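Local coordinates for pyruvate carboxylase protein (Rhizobium etli, PDB 2QF7), which is a multidomain, biotin-dependent carboxylase protein that joins an ATP-grasp biotin carboxylase portion, a TIM-barrel portion and a biotin-carrier domain in one chain, at residues A[990-993]-A[994-997]. Numbering follows the deposited sequence.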
ATOM      1  N   PHE A 990      39.657  15.352 -19.015  1.00 23.22           N
ATOM      2  CA  PHE A 990      38.364  15.275 -19.727  1.00 23.47           C
ATOM      3  C   PHE A 990      37.248  15.840 -18.846  1.00 22.03           C
ATOM      4  O   PHE A 990      36.372  16.599 -19.309  1.00 23.21           O
ATOM      5  CB  PHE A 990      37.988  13.820 -20.093  1.00 24.21           C
ATOM      6  CG  PHE A 990      38.849  13.192 -21.175  1.00 28.18           C
ATOM      7  CD1 PHE A 990      39.628  13.968 -22.033  1.00 30.77           C
ATOM      8  CD2 PHE A 990      38.802  11.804 -21.386  1.00 34.00           C
ATOM      9  CE1 PHE A 990      40.420  13.389 -23.055  1.00 32.57           C
ATOM     10  CE2 PHE A 990      39.573  11.199 -22.420  1.00 36.60           C
ATOM     11  CZ  PHE A 990      40.403  12.008 -23.242  1.00 33.61           C
ATOM     12  N   GLU A 991      37.250  15.437 -17.583  1.00 21.39           N
ATOM     13  CA  GLU A 991      36.299  15.975 -16.606  1.00 21.12           C
ATOM     14  C   GLU A 991      36.448  17.488 -16.488  1.00 21.41           C
ATOM     15  O   GLU A 991      35.466  18.217 -16.352  1.00 21.08           O
ATOM     16  CB  GLU A 991      36.532  15.334 -15.234  1.00 21.98           C
ATOM     17  CG  GLU A 991      36.022  13.902 -15.145  1.00 22.21           C
ATOM     18  CD  GLU A 991      36.196  13.352 -13.748  1.00 25.62           C
ATOM     19  OE1 GLU A 991      37.334  13.358 -13.228  1.00 24.60           O
ATOM     20  OE2 GLU A 991      35.170  12.964 -13.134  1.00 28.01           O
ATOM     21  N   PHE A 992      37.690  17.973 -16.485  1.00 20.93           N
ATOM     22  CA  PHE A 992      37.910  19.415 -16.423  1.00 20.66           C
ATOM     23  C   PHE A 992      37.314  20.116 -17.670  1.00 20.70           C
ATOM     24  O   PHE A 992      36.687  21.166 -17.530  1.00 21.07           O
ATOM     25  CB  PHE A 992      39.386  19.736 -16.232  1.00 20.57           C
ATOM     26  CG  PHE A 992      39.688  21.211 -16.112  1.00 21.54           C
ATOM     27  CD1 PHE A 992      38.937  22.034 -15.267  1.00 23.32           C
ATOM     28  CD2 PHE A 992      40.720  21.771 -16.839  1.00 21.74           C
ATOM     29  CE1 PHE A 992      39.215  23.407 -15.137  1.00 22.49           C
ATOM     30  CE2 PHE A 992      41.031  23.139 -16.718  1.00 23.92           C
ATOM     31  CZ  PHE A 992      40.262  23.959 -15.875  1.00 24.85           C
ATOM     32  N   ALA A 993      37.517  19.553 -18.863  1.00 20.13           N
ATOM     33  CA  ALA A 993      36.852  20.077 -20.057  1.00 21.43           C
ATOM     34  C   ALA A 993      35.300  20.119 -19.928  1.00 21.87           C
ATOM     35  O   ALA A 993      34.653  21.076 -20.400  1.00 20.70           O
ATOM     36  CB  ALA A 993      37.263  19.276 -21.317  1.00 21.33           C
ATOM     37  N   SER A 994      34.719  19.067 -19.336  1.00 22.60           N
ATOM     38  CA  SER A 994      33.270  19.002 -19.055  1.00 22.65           C
ATOM     39  C   SER A 994      32.846  20.165 -18.119  1.00 23.01           C
ATOM     40  O   SER A 994      31.884  20.880 -18.391  1.00 23.92           O
ATOM     41  CB  SER A 994      32.946  17.640 -18.429  1.00 22.65           C
ATOM     42  OG  SER A 994      33.053  16.614 -19.427  1.00 24.58           O
ATOM     43  N   TYR A 995      33.602  20.370 -17.049  1.00 22.02           N
ATOM     44  CA  TYR A 995      33.352  21.441 -16.096  1.00 22.00           C
ATOM     45  C   TYR A 995      33.466  22.859 -16.729  1.00 22.85           C
ATOM     46  O   TYR A 995      32.650  23.731 -16.416  1.00 21.74           O
ATOM     47  CB  TYR A 995      34.302  21.293 -14.927  1.00 21.70           C
ATOM     48  CG  TYR A 995      34.242  22.425 -13.945  1.00 22.09           C
ATOM     49  CD1 TYR A 995      33.128  22.589 -13.107  1.00 17.98           C
ATOM     50  CD2 TYR A 995      35.299  23.333 -13.843  1.00 21.78           C
ATOM     51  CE1 TYR A 995      33.072  23.641 -12.186  1.00 23.65           C
ATOM     52  CE2 TYR A 995      35.256  24.382 -12.920  1.00 23.43           C
ATOM     53  CZ  TYR A 995      34.135  24.529 -12.099  1.00 24.14           C
ATOM     54  OH  TYR A 995      34.083  25.554 -11.197  1.00 23.77           O
ATOM     55  N   LEU A 996      34.456  23.057 -17.616  1.00 21.51           N
ATOM     56  CA  LEU A 996      34.641  24.326 -18.334  1.00 21.95           C
ATOM     57  C   LEU A 996      33.459  24.666 -19.229  1.00 22.80           C
ATOM     58  O   LEU A 996      33.047  25.835 -19.317  1.00 22.89           O
ATOM     59  CB  LEU A 996      35.909  24.273 -19.197  1.00 21.35           C
ATOM     60  CG  LEU A 996      37.203  24.408 -18.396  1.00 20.03           C
ATOM     61  CD1 LEU A 996      38.457  24.195 -19.315  1.00 21.32           C
ATOM     62  CD2 LEU A 996      37.248  25.744 -17.654  1.00 20.47           C
ATOM     63  N   MET A 997      32.932  23.646 -19.909  1.00 21.52           N
ATOM     64  CA  MET A 997      31.774  23.803 -20.760  1.00 22.31           C
ATOM     65  C   MET A 997      30.474  23.924 -19.969  1.00 22.97           C
ATOM     66  O   MET A 997      29.639  24.812 -20.275  1.00 23.61           O
ATOM     67  CB  MET A 997      31.657  22.617 -21.743  1.00 22.55           C
ATOM     68  CG  MET A 997      32.800  22.560 -22.809  1.00 22.46           C
ATOM     69  SD  MET A 997      32.556  23.811 -24.088  1.00 25.43           S
ATOM     70  CE  MET A 997      33.831  24.932 -23.573  1.00 23.42           C
TER
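Phe990 meets Ser994 one helical turn on: its O accepts the bond from Ser994 N at 3.0 Å. Ser994 OG lies 3.3 Å from Phe990 O and accepts a hydrogen bond from Trp612 NE1. The same Trp612 stacks on the Phe990 ring. Glu991 takes part through its backbone, with Tyr995 N bonded to Glu991 O at 2.9 Å. Its carboxylate forms a salt bridge with Arg985 and takes a hydrogen bond from Ser988 N.

Phe992 carries the side-chain contact. With CG anti to the backbone N (chi1 -178°), the ring swings along the helix to touch both Tyr995 and Leu996. Leu996 CD1 sits over one face in a CH-pi contact, 4.0 Å from the ring centroid and offset toward the rim. Leu996 CD2 touches the ring rim at CZ, 3.9 Å away. Phe992 CD1 reaches the edge of the Tyr995 ring, 4.1 Å from Tyr995 CD2. Leu996 N also bonds to Phe992 O at 2.9 Å. Ala993 O accepts from Met997 N, and Met997 CG packs 3.4 Å from that same oxygen.

These i to i+4 bonds are those of a regular alpha-helix, 989-997, in the conserved carboxylase domain. Phe992, Tyr995 and Leu996 touch helix 972-983. Glu991, Ser994 and Tyr995 meet Phe1002 of helix 999-1012. Phe990, Phe992, Leu996 and Met997 pack on helix 644-657, which follows strand 626-632 of the TIM barrel.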